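Local coordinates for oxidoreductase (Methanosarcina mazei, PDB 3KA7), which binds flavin-adenine dinucleotide (FAD) and probably acts as an oxidoreductase of the flavin-containing amine oxidoreductase family, at residues 84-89 with 300-305; 111-116 with 148-153; 220-225 with 255-260; 290-295 with 326-331. All blocks are in the same frame, centred on the assembly; numbering follows the deposited sequence.

Contact 1 of 4, residues 84-89 with 300-305; sequences TTVRVP and LTPYTR
Val86 and Leu300 form the parallel bridge that joins strand 85-89 to strand 298-300 in the mixed sheet of the protein. Leu300 N donates to Thr85 O at 2.8 Å, and Leu300 O takes Arg87 N at 2.9 Å in a nearly straight bond. These two bonds bracket Val86, whose CA adds a CA-H...O contact to Leu300 O. On the sheet face shared with Leu300, Val86 CG1 stands anti to the backbone N (chi1 -171°) and reaches Pro302 CG at 3.6 Å, the two side chains crossing at about a right angle. Pro302 CD lies 3.2 Å from Arg87 O, a carbonyl that also has Tyr97 OH as a hydrogen-bond partner. Strand 307-311 borders strand 298-300 on its other side, and the intervening loop, residues 301-306, folds Tyr303 against the far end of strand 85-89. There Pro89 CD makes a CH-pi contact over one face of the Tyr303 ring, 3.7 Å from its centroid and displaced toward the CD2-CE2 rim, while Pro89 CG rests near Tyr303 CG and CD1. A serine in place of Tyr303 would probably leave Pro89 without the ring it lies on and open a gap beside Trp150 of helix 149-163. The Arg87 side chain leads away from the 300-305 loop to a salt bridge with Asp103 on strand 101-105.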
loop_
_atom_site.group_PDB
_atom_site.type_symbol
_atom_site.label_atom_id
_atom_site.label_comp_id
_atom_site.label_asym_id
_atom_site.label_seq_id
_atom_site.Cartn_x
_atom_site.Cartn_y
_atom_site.Cartn_z
ATOM N N THR A 84 6.954 -6.697 14.747
ATOM C CA THR A 84 6.240 -7.728 14.040
ATOM C C THR A 84 6.744 -9.105 14.452
ATOM O O THR A 84 7.930 -9.295 14.745
ATOM C CB THR A 84 6.392 -7.510 12.526
ATOM O OG1 THR A 84 5.500 -6.457 12.117
ATOM C CG2 THR A 84 6.089 -8.794 11.753
ATOM N N THR A 85 5.833 -10.070 14.472
ATOM C CA THR A 85 6.192 -11.441 14.767
ATOM C C THR A 85 5.864 -12.351 13.595
ATOM O O THR A 85 5.206 -11.931 12.631
ATOM C CB THR A 85 5.496 -11.935 16.041
ATOM O OG1 THR A 85 4.072 -11.861 15.870
ATOM C CG2 THR A 85 5.901 -11.045 17.224
ATOM N N VAL A 86 6.344 -13.588 13.678
ATOM C CA VAL A 86 6.233 -14.536 12.585
ATOM C C VAL A 86 5.860 -15.892 13.143
ATOM O O VAL A 86 6.545 -16.421 14.027
ATOM C CB VAL A 86 7.570 -14.675 11.828
ATOM C CG1 VAL A 86 7.379 -15.495 10.543
ATOM C CG2 VAL A 86 8.154 -13.297 11.498
ATOM N N ARG A 87 4.801 -16.473 12.590
ATOM C CA ARG A 87 4.315 -17.773 13.035
ATOM C C ARG A 87 4.962 -18.900 12.234
ATOM O O ARG A 87 4.884 -18.932 10.999
ATOM C CB ARG A 87 2.792 -17.828 12.905
ATOM C CG ARG A 87 2.163 -19.025 13.571
ATOM C CD ARG A 87 0.791 -18.679 14.157
ATOM N NE ARG A 87 0.896 -17.726 15.257
ATOM C CZ ARG A 87 -0.143 -17.228 15.921
ATOM N NH1 ARG A 87 -1.378 -17.592 15.593
ATOM N NH2 ARG A 87 0.051 -16.372 16.920
ATOM N N VAL A 88 5.607 -19.827 12.940
ATOM C CA VAL A 88 6.337 -20.897 12.280
ATOM C C VAL A 88 5.933 -22.248 12.864
ATOM O O VAL A 88 5.348 -22.313 13.944
ATOM C CB VAL A 88 7.869 -20.701 12.406
ATOM C CG1 VAL A 88 8.294 -19.404 11.734
ATOM C CG2 VAL A 88 8.300 -20.716 13.874
ATOM N N PRO A 89 6.225 -23.330 12.144
ATOM C CA PRO A 89 5.878 -24.626 12.695
ATOM C C PRO A 89 6.708 -24.927 13.938
ATOM O O PRO A 89 7.808 -24.385 14.111
ATOM C CB PRO A 89 6.220 -25.589 11.558
ATOM C CG PRO A 89 6.135 -24.751 10.321
ATOM C CD PRO A 89 6.684 -23.430 10.750
ATOM N N LEU A 300 3.207 -12.219 10.642
ATOM C CA LEU A 300 3.440 -12.879 9.359
ATOM C C LEU A 300 3.208 -14.382 9.475
ATOM O O LEU A 300 3.535 -14.992 10.496
ATOM C CB LEU A 300 4.865 -12.606 8.861
ATOM C CG LEU A 300 5.125 -11.149 8.472
ATOM C CD1 LEU A 300 6.593 -10.976 8.079
ATOM C CD2 LEU A 300 4.188 -10.708 7.337
ATOM N N THR A 301 2.636 -14.988 8.433
ATOM C CA THR A 301 2.256 -16.397 8.501
ATOM C C THR A 301 2.775 -17.164 7.277
ATOM O O THR A 301 2.027 -17.437 6.336
ATOM C CB THR A 301 0.719 -16.552 8.589
ATOM O OG1 THR A 301 0.105 -15.884 7.473
ATOM C CG2 THR A 301 0.167 -15.935 9.894
ATOM N N PRO A 302 4.068 -17.516 7.283
ATOM C CA PRO A 302 4.686 -18.044 6.066
ATOM C C PRO A 302 4.279 -19.460 5.670
ATOM O O PRO A 302 4.506 -19.850 4.519
ATOM C CB PRO A 302 6.203 -17.972 6.344
ATOM C CG PRO A 302 6.374 -17.558 7.742
ATOM C CD PRO A 302 5.033 -17.174 8.337
ATOM N N TYR A 303 3.676 -20.220 6.586
ATOM C CA TYR A 303 3.380 -21.631 6.303
ATOM C C TYR A 303 1.890 -21.906 6.111
ATOM O O TYR A 303 1.284 -22.687 6.854
ATOM C CB TYR A 303 3.998 -22.540 7.384
ATOM C CG TYR A 303 5.504 -22.533 7.278
ATOM C CD1 TYR A 303 6.167 -23.520 6.569
ATOM C CD2 TYR A 303 6.254 -21.500 7.843
ATOM C CE1 TYR A 303 7.555 -23.504 6.431
ATOM C CE2 TYR A 303 7.653 -21.470 7.717
ATOM C CZ TYR A 303 8.288 -22.472 7.002
ATOM O OH TYR A 303 9.660 -22.455 6.866
ATOM N N THR A 304 1.316 -21.253 5.104
ATOM C CA THR A 304 -0.100 -21.333 4.796
ATOM C C THR A 304 -0.266 -21.630 3.312
ATOM O O THR A 304 0.713 -21.634 2.551
ATOM C CB THR A 304 -0.748 -19.979 5.008
ATOM O OG1 THR A 304 -0.075 -19.025 4.174
ATOM C CG2 THR A 304 -0.621 -19.543 6.484
ATOM N N ARG A 305 -1.515 -21.834 2.896
ATOM C CA ARG A 305 -1.848 -21.945 1.472
ATOM C C ARG A 305 -1.774 -20.584 0.784
ATOM O O ARG A 305 -1.237 -20.473 -0.318
ATOM C CB ARG A 305 -3.272 -22.474 1.293
ATOM C CG ARG A 305 -3.534 -23.845 1.900
ATOM C CD ARG A 305 -5.018 -24.021 2.189
ATOM N NE ARG A 305 -5.277 -25.286 2.867
ATOM C CZ ARG A 305 -5.080 -25.485 4.165
ATOM N NH1 ARG A 305 -4.635 -24.502 4.940
ATOM N NH2 ARG A 305 -5.330 -26.673 4.695
#

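Contact 2 of 4, residues 111-116 with 148-153; sequences SLLSYK and DEWLIK
Asp148 OD2 accepts from two waters, each of which ties it to the backbone of 111-116, and also lies 3.5 Å from Leu113 CD2. Water 1 donates to Asp148 OD2 at 2.6 Å and to Leu112 O; water 2 donates to Asp148 OD2 at 2.8 Å and accepts from Ser114 N. The other carboxylate oxygen, Asp148 OD1, takes Trp150 N at 2.9 Å from above the carboxylate plane, a capping bond from the N-cap residue of helix 149-163. One carboxylate thus caps the helix and is bridged by water to the backbone of 112-114. The rest of the contact is apolar. Leu112 CD1 sits over one face of the Trp150 indole in a CH-pi contact, 3.9 Å from the centroid of the six-membered ring. Leu113 CD2 approaches the same indole in its plane, at the edge, 3.8 Å from Trp150 CD1, and also touches Leu151 CG, at 4.0 Å. The indole NE1 donates to Phe109 O, which helps fix the turn of the ring. An alanine in place of Trp150 would probably leave Leu112 CD1 without a ring to cover and Phe109 O without its indole donor. Ser114 in turn N-caps helix 115-127, whose Ile121 packs on Leu113 and Leu151; helix 138-145 meets Leu151 through Ile142, and Leu112 and Trp150 both rest on Val88 of strand 85-89.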
loop_
_atom_site.group_PDB
_atom_site.type_symbol
_atom_site.label_atom_id
_atom_site.label_comp_id
_atom_site.label_asym_id
_atom_site.label_seq_id
_atom_site.Cartn_x
_atom_site.Cartn_y
_atom_site.Cartn_z
ATOM N N SER A 111 17.375 -16.681 13.388
ATOM C CA SER A 111 17.520 -17.621 14.506
ATOM C C SER A 111 17.097 -19.049 14.168
ATOM O O SER A 111 17.489 -19.995 14.868
ATOM C CB SER A 111 16.732 -17.143 15.720
ATOM O OG SER A 111 15.341 -17.258 15.470
ATOM N N LEU A 112 16.321 -19.214 13.097
ATOM C CA LEU A 112 15.803 -20.527 12.720
ATOM C C LEU A 112 16.730 -21.242 11.749
ATOM O O LEU A 112 16.486 -22.386 11.363
ATOM C CB LEU A 112 14.403 -20.410 12.111
ATOM C CG LEU A 112 13.316 -19.840 13.026
ATOM C CD1 LEU A 112 11.963 -19.962 12.346
ATOM C CD2 LEU A 112 13.302 -20.555 14.378
ATOM N N LEU A 113 17.802 -20.559 11.367
ATOM C CA LEU A 113 18.793 -21.120 10.451
ATOM C C LEU A 113 19.889 -21.851 11.226
ATOM O O LEU A 113 20.046 -21.642 12.425
ATOM C CB LEU A 113 19.437 -19.988 9.652
ATOM C CG LEU A 113 18.561 -19.185 8.685
ATOM C CD1 LEU A 113 19.324 -17.943 8.206
ATOM C CD2 LEU A 113 18.177 -20.038 7.515
ATOM N N SER A 114 20.646 -22.694 10.529
ATOM C CA SER A 114 21.874 -23.274 11.085
ATOM C C SER A 114 22.835 -22.164 11.513
ATOM O O SER A 114 22.714 -21.019 11.068
ATOM C CB SER A 114 22.549 -24.133 10.031
ATOM O OG SER A 114 23.028 -23.309 8.983
ATOM N N TYR A 115 23.799 -22.488 12.370
ATOM C CA TYR A 115 24.774 -21.488 12.791
ATOM C C TYR A 115 25.493 -20.894 11.582
ATOM O O TYR A 115 25.656 -19.678 11.473
ATOM C CB TYR A 115 25.810 -22.108 13.725
ATOM C CG TYR A 115 26.692 -21.077 14.366
ATOM C CD1 TYR A 115 26.262 -20.389 15.488
ATOM C CD2 TYR A 115 27.949 -20.785 13.849
ATOM C CE1 TYR A 115 27.057 -19.449 16.094
ATOM C CE2 TYR A 115 28.753 -19.829 14.449
ATOM C CZ TYR A 115 28.293 -19.168 15.567
ATOM O OH TYR A 115 29.072 -18.219 16.193
ATOM N N LYS A 116 25.936 -21.765 10.681
ATOM C CA LYS A 116 26.605 -21.350 9.442
ATOM C C LYS A 116 25.765 -20.315 8.681
ATOM O O LYS A 116 26.247 -19.236 8.323
ATOM C CB LYS A 116 26.819 -22.569 8.539
ATOM C CG LYS A 116 27.624 -22.273 7.284
ATOM C CD LYS A 116 27.797 -23.501 6.397
ATOM C CE LYS A 116 26.545 -23.770 5.568
ATOM N NZ LYS A 116 26.820 -24.639 4.371
ATOM N N ASP A 148 18.465 -23.172 2.706
ATOM C CA ASP A 148 17.335 -23.397 3.617
ATOM C C ASP A 148 16.036 -22.761 3.094
ATOM O O ASP A 148 15.944 -21.544 2.919
ATOM C CB ASP A 148 17.678 -22.853 5.007
ATOM C CG ASP A 148 16.708 -23.321 6.098
ATOM O OD1 ASP A 148 15.526 -23.635 5.811
ATOM O OD2 ASP A 148 17.137 -23.344 7.266
ATOM N N GLU A 149 15.029 -23.598 2.854
ATOM C CA GLU A 149 13.749 -23.127 2.344
ATOM C C GLU A 149 13.053 -22.106 3.260
ATOM O O GLU A 149 12.198 -21.349 2.791
ATOM C CB GLU A 149 12.813 -24.311 2.075
ATOM C CG GLU A 149 11.457 -23.903 1.500
ATOM C CD GLU A 149 10.474 -25.064 1.387
ATOM O OE1 GLU A 149 10.276 -25.799 2.391
ATOM O OE2 GLU A 149 9.883 -25.228 0.295
ATOM N N TRP A 150 13.403 -22.093 4.547
ATOM C CA TRP A 150 12.848 -21.111 5.495
ATOM C C TRP A 150 12.919 -19.682 4.966
ATOM O O TRP A 150 11.956 -18.921 5.064
ATOM C CB TRP A 150 13.556 -21.197 6.854
ATOM C CG TRP A 150 13.481 -19.944 7.731
ATOM C CD1 TRP A 150 14.539 -19.240 8.245
ATOM C CD2 TRP A 150 12.297 -19.270 8.190
ATOM N NE1 TRP A 150 14.090 -18.173 8.984
ATOM C CE2 TRP A 150 12.718 -18.172 8.974
ATOM C CE3 TRP A 150 10.925 -19.484 8.006
ATOM C CZ2 TRP A 150 11.817 -17.289 9.574
ATOM C CZ3 TRP A 150 10.028 -18.608 8.609
ATOM C CH2 TRP A 150 10.480 -17.529 9.385
ATOM N N LEU A 151 14.059 -19.304 4.404
ATOM C CA LEU A 151 14.185 -17.930 3.955
ATOM C C LEU A 151 13.232 -17.612 2.799
ATOM O O LEU A 151 12.771 -16.472 2.690
ATOM C CB LEU A 151 15.632 -17.579 3.585
ATOM C CG LEU A 151 16.634 -17.587 4.736
ATOM C CD1 LEU A 151 17.979 -17.036 4.212
ATOM C CD2 LEU A 151 16.113 -16.771 5.920
ATOM N N ILE A 152 12.938 -18.595 1.944
ATOM C CA ILE A 152 11.992 -18.373 0.833
ATOM C C ILE A 152 10.556 -18.265 1.350
ATOM O O ILE A 152 9.800 -17.392 0.917
ATOM C CB ILE A 152 12.094 -19.446 -0.276
ATOM C CG1 ILE A 152 13.502 -19.428 -0.896
ATOM C CG2 ILE A 152 11.075 -19.179 -1.372
ATOM C CD1 ILE A 152 13.922 -18.053 -1.383
ATOM N N LYS A 153 10.186 -19.133 2.289
ATOM C CA LYS A 153 8.857 -19.027 2.911
ATOM C C LYS A 153 8.697 -17.668 3.593
ATOM O O LYS A 153 7.655 -17.009 3.462
ATOM C CB LYS A 153 8.644 -20.134 3.949
ATOM C CG LYS A 153 8.883 -21.517 3.405
ATOM C CD LYS A 153 7.921 -21.841 2.304
ATOM C CE LYS A 153 6.585 -22.269 2.860
ATOM N NZ LYS A 153 5.690 -22.786 1.775
HETATM O O HOH W 1 15.610 -23.858 9.258
HETATM O O HOH W 2 19.899 -23.235 7.813
#

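Contact 3 of 4, residues 220-225 with 255-260; sequences SKILIE and VLCSEA
Ile222 and Leu256 meet at the apolar centre, Ile222 CG1 lying 3.8 Å from Leu256 CB with the two side chains crossing at about a right angle. Ile222 CD1 runs on to Cys257 SG, also at 3.8 Å. Two strand residues farther along, Ala260 CB fits against Ile224 at its CB and CG1, and at the opposite end Leu256 CD2 presses on the backbone of Ser220, 3.5 Å from its C. A single backbone bond crosses the contact: Ile222 N donates to Leu256 O at 3.0 Å, almost straight at the hydrogen but coming from above the carbonyl plane. At the polar edge the extended Lys221 side chain starts out away from 255-260, yet brings NZ to Glu259 OE1 in a salt bridge of 2.7 Å that meets the carboxylate from above its plane. Residues 255-260, the end of helix 250-256 and the loop after it, thus pack on strand 219-225, an outer strand of a three-stranded antiparallel sheet. Ile222 also packs on Ile6 and Leu394 of the parallel sheet. With Leu256 about 5 Å from the bound FAD (side chain to ligand) and Val219 an FAD-binding residue, this pairing of sheets is consistent with a Rossmann-type FAD-binding domain.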
loop_
_atom_site.group_PDB
_atom_site.type_symbol
_atom_site.label_atom_id
_atom_site.label_comp_id
_atom_site.label_asym_id
_atom_site.label_seq_id
_atom_site.Cartn_x
_atom_site.Cartn_y
_atom_site.Cartn_z
ATOM N N SER A 220 -14.383 13.673 -16.667
ATOM C CA SER A 220 -14.562 12.918 -17.915
ATOM C C SER A 220 -13.506 13.225 -18.971
ATOM O O SER A 220 -13.363 12.494 -19.949
ATOM C CB SER A 220 -15.955 13.178 -18.493
ATOM O OG SER A 220 -16.185 14.568 -18.637
ATOM N N LYS A 221 -12.759 14.306 -18.785
ATOM C CA LYS A 221 -11.767 14.682 -19.765
ATOM C C LYS A 221 -10.719 15.618 -19.180
ATOM O O LYS A 221 -11.025 16.456 -18.327
ATOM C CB LYS A 221 -12.454 15.338 -20.979
ATOM C CG LYS A 221 -11.498 15.771 -22.072
ATOM C CD LYS A 221 -12.243 16.354 -23.284
ATOM C CE LYS A 221 -11.255 16.969 -24.262
ATOM N NZ LYS A 221 -11.867 17.329 -25.575
ATOM N N ILE A 222 -9.482 15.457 -19.632
ATOM C CA ILE A 222 -8.438 16.434 -19.350
ATOM C C ILE A 222 -8.253 17.287 -20.603
ATOM O O ILE A 222 -7.968 16.764 -21.686
ATOM C CB ILE A 222 -7.105 15.756 -18.949
ATOM C CG1 ILE A 222 -7.274 15.001 -17.627
ATOM C CG2 ILE A 222 -5.984 16.786 -18.844
ATOM C CD1 ILE A 222 -6.070 14.098 -17.256
ATOM N N LEU A 223 -8.428 18.599 -20.460
ATOM C CA LEU A 223 -8.285 19.497 -21.600
ATOM C C LEU A 223 -6.820 19.828 -21.830
ATOM O O LEU A 223 -6.114 20.227 -20.901
ATOM C CB LEU A 223 -9.063 20.787 -21.367
ATOM C CG LEU A 223 -10.510 20.650 -20.916
ATOM C CD1 LEU A 223 -11.013 22.009 -20.463
ATOM C CD2 LEU A 223 -11.365 20.097 -22.045
ATOM N N ILE A 224 -6.372 19.644 -23.069
ATOM C CA ILE A 224 -5.001 19.898 -23.452
ATOM C C ILE A 224 -4.994 20.921 -24.581
ATOM O O ILE A 224 -5.723 20.770 -25.563
ATOM C CB ILE A 224 -4.324 18.625 -23.970
ATOM C CG1 ILE A 224 -4.331 17.532 -22.892
ATOM C CG2 ILE A 224 -2.900 18.924 -24.419
ATOM C CD1 ILE A 224 -3.403 17.806 -21.749
ATOM N N GLU A 225 -4.178 21.957 -24.440
ATOM C CA GLU A 225 -4.054 22.973 -25.481
ATOM C C GLU A 225 -2.589 23.175 -25.817
ATOM O O GLU A 225 -1.804 23.605 -24.971
ATOM C CB GLU A 225 -4.684 24.282 -25.021
ATOM C CG GLU A 225 -6.189 24.188 -24.800
ATOM C CD GLU A 225 -6.794 25.484 -24.299
ATOM O OE1 GLU A 225 -6.284 26.570 -24.660
ATOM O OE2 GLU A 225 -7.786 25.416 -23.541
ATOM N N VAL A 255 -6.596 7.535 -20.631
ATOM C CA VAL A 255 -7.951 7.500 -21.189
ATOM C C VAL A 255 -8.584 8.895 -21.180
ATOM O O VAL A 255 -9.255 9.294 -22.136
ATOM C CB VAL A 255 -8.846 6.475 -20.448
ATOM C CG1 VAL A 255 -10.291 6.518 -20.977
ATOM C CG2 VAL A 255 -8.258 5.060 -20.598
ATOM N N LEU A 256 -8.346 9.648 -20.109
ATOM C CA LEU A 256 -8.875 11.015 -19.992
ATOM C C LEU A 256 -8.229 11.984 -20.997
ATOM O O LEU A 256 -8.795 13.038 -21.292
ATOM C CB LEU A 256 -8.684 11.555 -18.564
ATOM C CG LEU A 256 -9.528 10.986 -17.425
ATOM C CD1 LEU A 256 -9.196 11.672 -16.081
ATOM C CD2 LEU A 256 -11.000 11.123 -17.709
ATOM N N CYS A 257 -7.051 11.623 -21.506
ATOM C CA CYS A 257 -6.291 12.448 -22.450
ATOM C C CYS A 257 -6.404 11.903 -23.866
ATOM O O CYS A 257 -5.620 12.268 -24.751
ATOM C CB CYS A 257 -4.803 12.437 -22.084
ATOM S SG CYS A 257 -4.365 13.270 -20.555
ATOM N N SER A 258 -7.355 11.001 -24.076
ATOM C CA SER A 258 -7.362 10.202 -25.298
ATOM C C SER A 258 -7.369 11.030 -26.580
ATOM O O SER A 258 -6.736 10.654 -27.565
ATOM C CB SER A 258 -8.512 9.185 -25.277
ATOM O OG SER A 258 -9.756 9.807 -25.092
ATOM N N GLU A 259 -8.078 12.153 -26.557
ATOM C CA GLU A 259 -8.203 13.015 -27.741
ATOM C C GLU A 259 -6.918 13.756 -28.098
ATOM O O GLU A 259 -6.752 14.234 -29.230
ATOM C CB GLU A 259 -9.328 14.020 -27.532
ATOM C CG GLU A 259 -10.701 13.470 -27.807
ATOM C CD GLU A 259 -11.790 14.477 -27.500
ATOM O OE1 GLU A 259 -12.054 14.737 -26.308
ATOM O OE2 GLU A 259 -12.385 15.009 -28.453
ATOM N N ALA A 260 -6.000 13.845 -27.139
ATOM C CA ALA A 260 -4.781 14.616 -27.342
ATOM C C ALA A 260 -3.554 13.741 -27.573
ATOM O O ALA A 260 -2.526 14.212 -28.059
ATOM C CB ALA A 260 -4.553 15.558 -26.165
#

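Contact 4 of 4, residues 290-295 with 326-331; sequences EPLVGH and HLTMCH
Pro291 packs against the imidazole of His326, its CG 3.7 Å from His326 NE2, and the two side chains cross obliquely. Pro291 N is equally near His326 CD2, which it meets obliquely, while Glu290 C lies near the ring plane at the edge, 4.1 Å from His326 CD2. Farther along, Leu292 CD1 comes 3.7 Å from Thr328 OG1, the side chains at about a right angle to each other, and Val293 CG2 touches Thr328 CG2 more loosely at 4.2 Å. No hydrogen bond runs directly between 290-295 and 326-331. Strand 326-334 lies between strands 280-288 and 307-311 of the mixed sheet, and 290-295 belongs to the connection that leaves strand 280-288 and passes over 326-334 on its way to strand 298-300. His326 and Thr328, alternate residues of the strand, present their side chains to that connection. With OG1 anti to the carbonyl carbon (chi1 -53°), Thr328 turns CG2 to Val293 and keeps OG1 beside Leu292 CD1, where it hydrogen-bonds Glu312 OE2, the same oxygen that takes Leu292 N and Val293 N; Glu312 OE1 takes Gly294 N. This one carboxylate therefore joins the loop 290-295 to strand 326-334 and probably sees much of its negative charge balanced by those N-H groups. His326 ND1 is hydrogen-bonded to Thr314 OG1, which helps set the ring's orientation, and Glu290 OE2 accepts from Arg361 N.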
loop_
_atom_site.group_PDB
_atom_site.type_symbol
_atom_site.label_atom_id
_atom_site.label_comp_id
_atom_site.label_asym_id
_atom_site.label_seq_id
_atom_site.Cartn_x
_atom_site.Cartn_y
_atom_site.Cartn_z
ATOM N N GLU A 290 -11.815 -12.315 21.117
ATOM C CA GLU A 290 -10.608 -12.358 21.925
ATOM C C GLU A 290 -9.454 -11.940 21.017
ATOM O O GLU A 290 -9.580 -12.016 19.804
ATOM C CB GLU A 290 -10.366 -13.776 22.434
ATOM C CG GLU A 290 -10.128 -14.805 21.323
ATOM C CD GLU A 290 -9.901 -16.201 21.863
ATOM O OE1 GLU A 290 -9.170 -16.338 22.871
ATOM O OE2 GLU A 290 -10.439 -17.164 21.278
ATOM N N PRO A 291 -8.336 -11.483 21.597
ATOM C CA PRO A 291 -7.188 -11.147 20.754
ATOM C C PRO A 291 -6.698 -12.360 19.955
ATOM O O PRO A 291 -6.647 -13.475 20.479
ATOM C CB PRO A 291 -6.125 -10.699 21.767
ATOM C CG PRO A 291 -6.883 -10.318 22.980
ATOM C CD PRO A 291 -8.089 -11.203 23.022
ATOM N N LEU A 292 -6.358 -12.150 18.682
ATOM C CA LEU A 292 -5.816 -13.221 17.865
ATOM C C LEU A 292 -4.336 -12.973 17.593
ATOM O O LEU A 292 -3.546 -13.916 17.577
ATOM C CB LEU A 292 -6.600 -13.360 16.549
ATOM C CG LEU A 292 -8.093 -13.654 16.698
ATOM C CD1 LEU A 292 -8.794 -13.609 15.332
ATOM C CD2 LEU A 292 -8.338 -14.993 17.389
ATOM N N VAL A 293 -3.968 -11.703 17.405
ATOM C CA VAL A 293 -2.562 -11.303 17.210
ATOM C C VAL A 293 -1.923 -10.886 18.527
ATOM O O VAL A 293 -0.789 -11.263 18.832
ATOM C CB VAL A 293 -2.446 -10.135 16.222
ATOM C CG1 VAL A 293 -0.990 -9.654 16.090
ATOM C CG2 VAL A 293 -3.001 -10.548 14.882
ATOM N N GLY A 294 -2.652 -10.083 19.291
ATOM C CA GLY A 294 -2.239 -9.729 20.652
ATOM C C GLY A 294 -1.243 -8.590 20.754
ATOM O O GLY A 294 -0.723 -8.313 21.833
ATOM N N HIS A 295 -0.958 -7.925 19.637
ATOM C CA HIS A 295 -0.065 -6.772 19.658
ATOM C C HIS A 295 -0.373 -5.837 18.496
ATOM O O HIS A 295 -1.215 -6.148 17.644
ATOM C CB HIS A 295 1.421 -7.187 19.663
ATOM C CG HIS A 295 1.869 -7.899 18.417
ATOM N ND1 HIS A 295 2.045 -7.253 17.209
ATOM C CD2 HIS A 295 2.212 -9.191 18.204
ATOM C CE1 HIS A 295 2.454 -8.124 16.301
ATOM N NE2 HIS A 295 2.560 -9.308 16.878
ATOM N N HIS A 326 -12.245 -7.464 18.920
ATOM C CA HIS A 326 -11.069 -6.993 18.193
ATOM C C HIS A 326 -11.346 -7.082 16.695
ATOM O O HIS A 326 -12.138 -7.912 16.245
ATOM C CB HIS A 326 -9.820 -7.815 18.538
ATOM C CG HIS A 326 -9.105 -7.344 19.766
ATOM N ND1 HIS A 326 -8.454 -6.130 19.829
ATOM C CD2 HIS A 326 -8.947 -7.919 20.983
ATOM C CE1 HIS A 326 -7.924 -5.976 21.028
ATOM N NE2 HIS A 326 -8.199 -7.053 21.746
ATOM N N LEU A 327 -10.702 -6.204 15.938
ATOM C CA LEU A 327 -10.748 -6.269 14.481
ATOM C C LEU A 327 -9.440 -6.873 14.020
ATOM O O LEU A 327 -8.384 -6.267 14.190
ATOM C CB LEU A 327 -10.899 -4.868 13.897
ATOM C CG LEU A 327 -10.852 -4.724 12.369
ATOM C CD1 LEU A 327 -11.830 -5.694 11.663
ATOM C CD2 LEU A 327 -11.108 -3.272 11.964
ATOM N N THR A 328 -9.516 -8.061 13.447
ATOM C CA THR A 328 -8.328 -8.755 12.969
ATOM C C THR A 328 -8.472 -8.895 11.462
ATOM O O THR A 328 -9.468 -9.447 10.980
ATOM C CB THR A 328 -8.215 -10.132 13.611
ATOM O OG1 THR A 328 -8.294 -9.995 15.037
ATOM C CG2 THR A 328 -6.890 -10.817 13.223
HETATM N N MSE A 329 -7.491 -8.369 10.728
HETATM C CA MSE A 329 -7.538 -8.375 9.261
HETATM C C MSE A 329 -6.383 -9.165 8.654
HETATM O O MSE A 329 -5.231 -9.001 9.052
HETATM C CB MSE A 329 -7.589 -6.947 8.712
HETATM C CG MSE A 329 -8.843 -6.201 9.155
HETATM SE SE MSE A 329 -8.984 -4.438 8.382
HETATM C CE MSE A 329 -7.482 -3.600 9.204
ATOM N N CYS A 330 -6.716 -10.016 7.688
ATOM C CA CYS A 330 -5.773 -10.924 7.053
ATOM C C CYS A 330 -5.586 -10.541 5.591
ATOM O O CYS A 330 -6.540 -10.137 4.936
ATOM C CB CYS A 330 -6.324 -12.345 7.088
ATOM S SG CYS A 330 -6.900 -12.862 8.734
ATOM N N HIS A 331 -4.368 -10.697 5.083
ATOM C CA HIS A 331 -4.106 -10.449 3.659
ATOM C C HIS A 331 -3.557 -11.678 2.958
ATOM O O HIS A 331 -2.686 -12.381 3.491
ATOM C CB HIS A 331 -3.092 -9.329 3.447
ATOM C CG HIS A 331 -2.971 -8.917 2.010
ATOM N ND1 HIS A 331 -3.989 -8.275 1.337
ATOM C CD2 HIS A 331 -1.979 -9.103 1.106
ATOM C CE1 HIS A 331 -3.623 -8.067 0.082
ATOM N NE2 HIS A 331 -2.403 -8.553 -0.081
#

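In the fold
From the N terminus, residues 84-89 open contact 1, whose loop closes only at 300-305, more than two hundred residues on. Contact 2 and then contact 3 open and close within that span, in series: the first among helices beside the mixed sheet, the second about 47 Å from contact 1 between centres, in the FAD-binding part on the other side of the chain's centre. Contact 4 opens at 290-295, before contact 1 has closed, and ends at 326-331, so the two cross. Both reach the mixed sheet and meet where Thr85 OG1 probably hydrogen-bonds His295 NE2. Contacts 1 and 2 also touch, Pro302 and Tyr303 meeting Lys153, which ties helix 149-163 to the loop after strand 298-300.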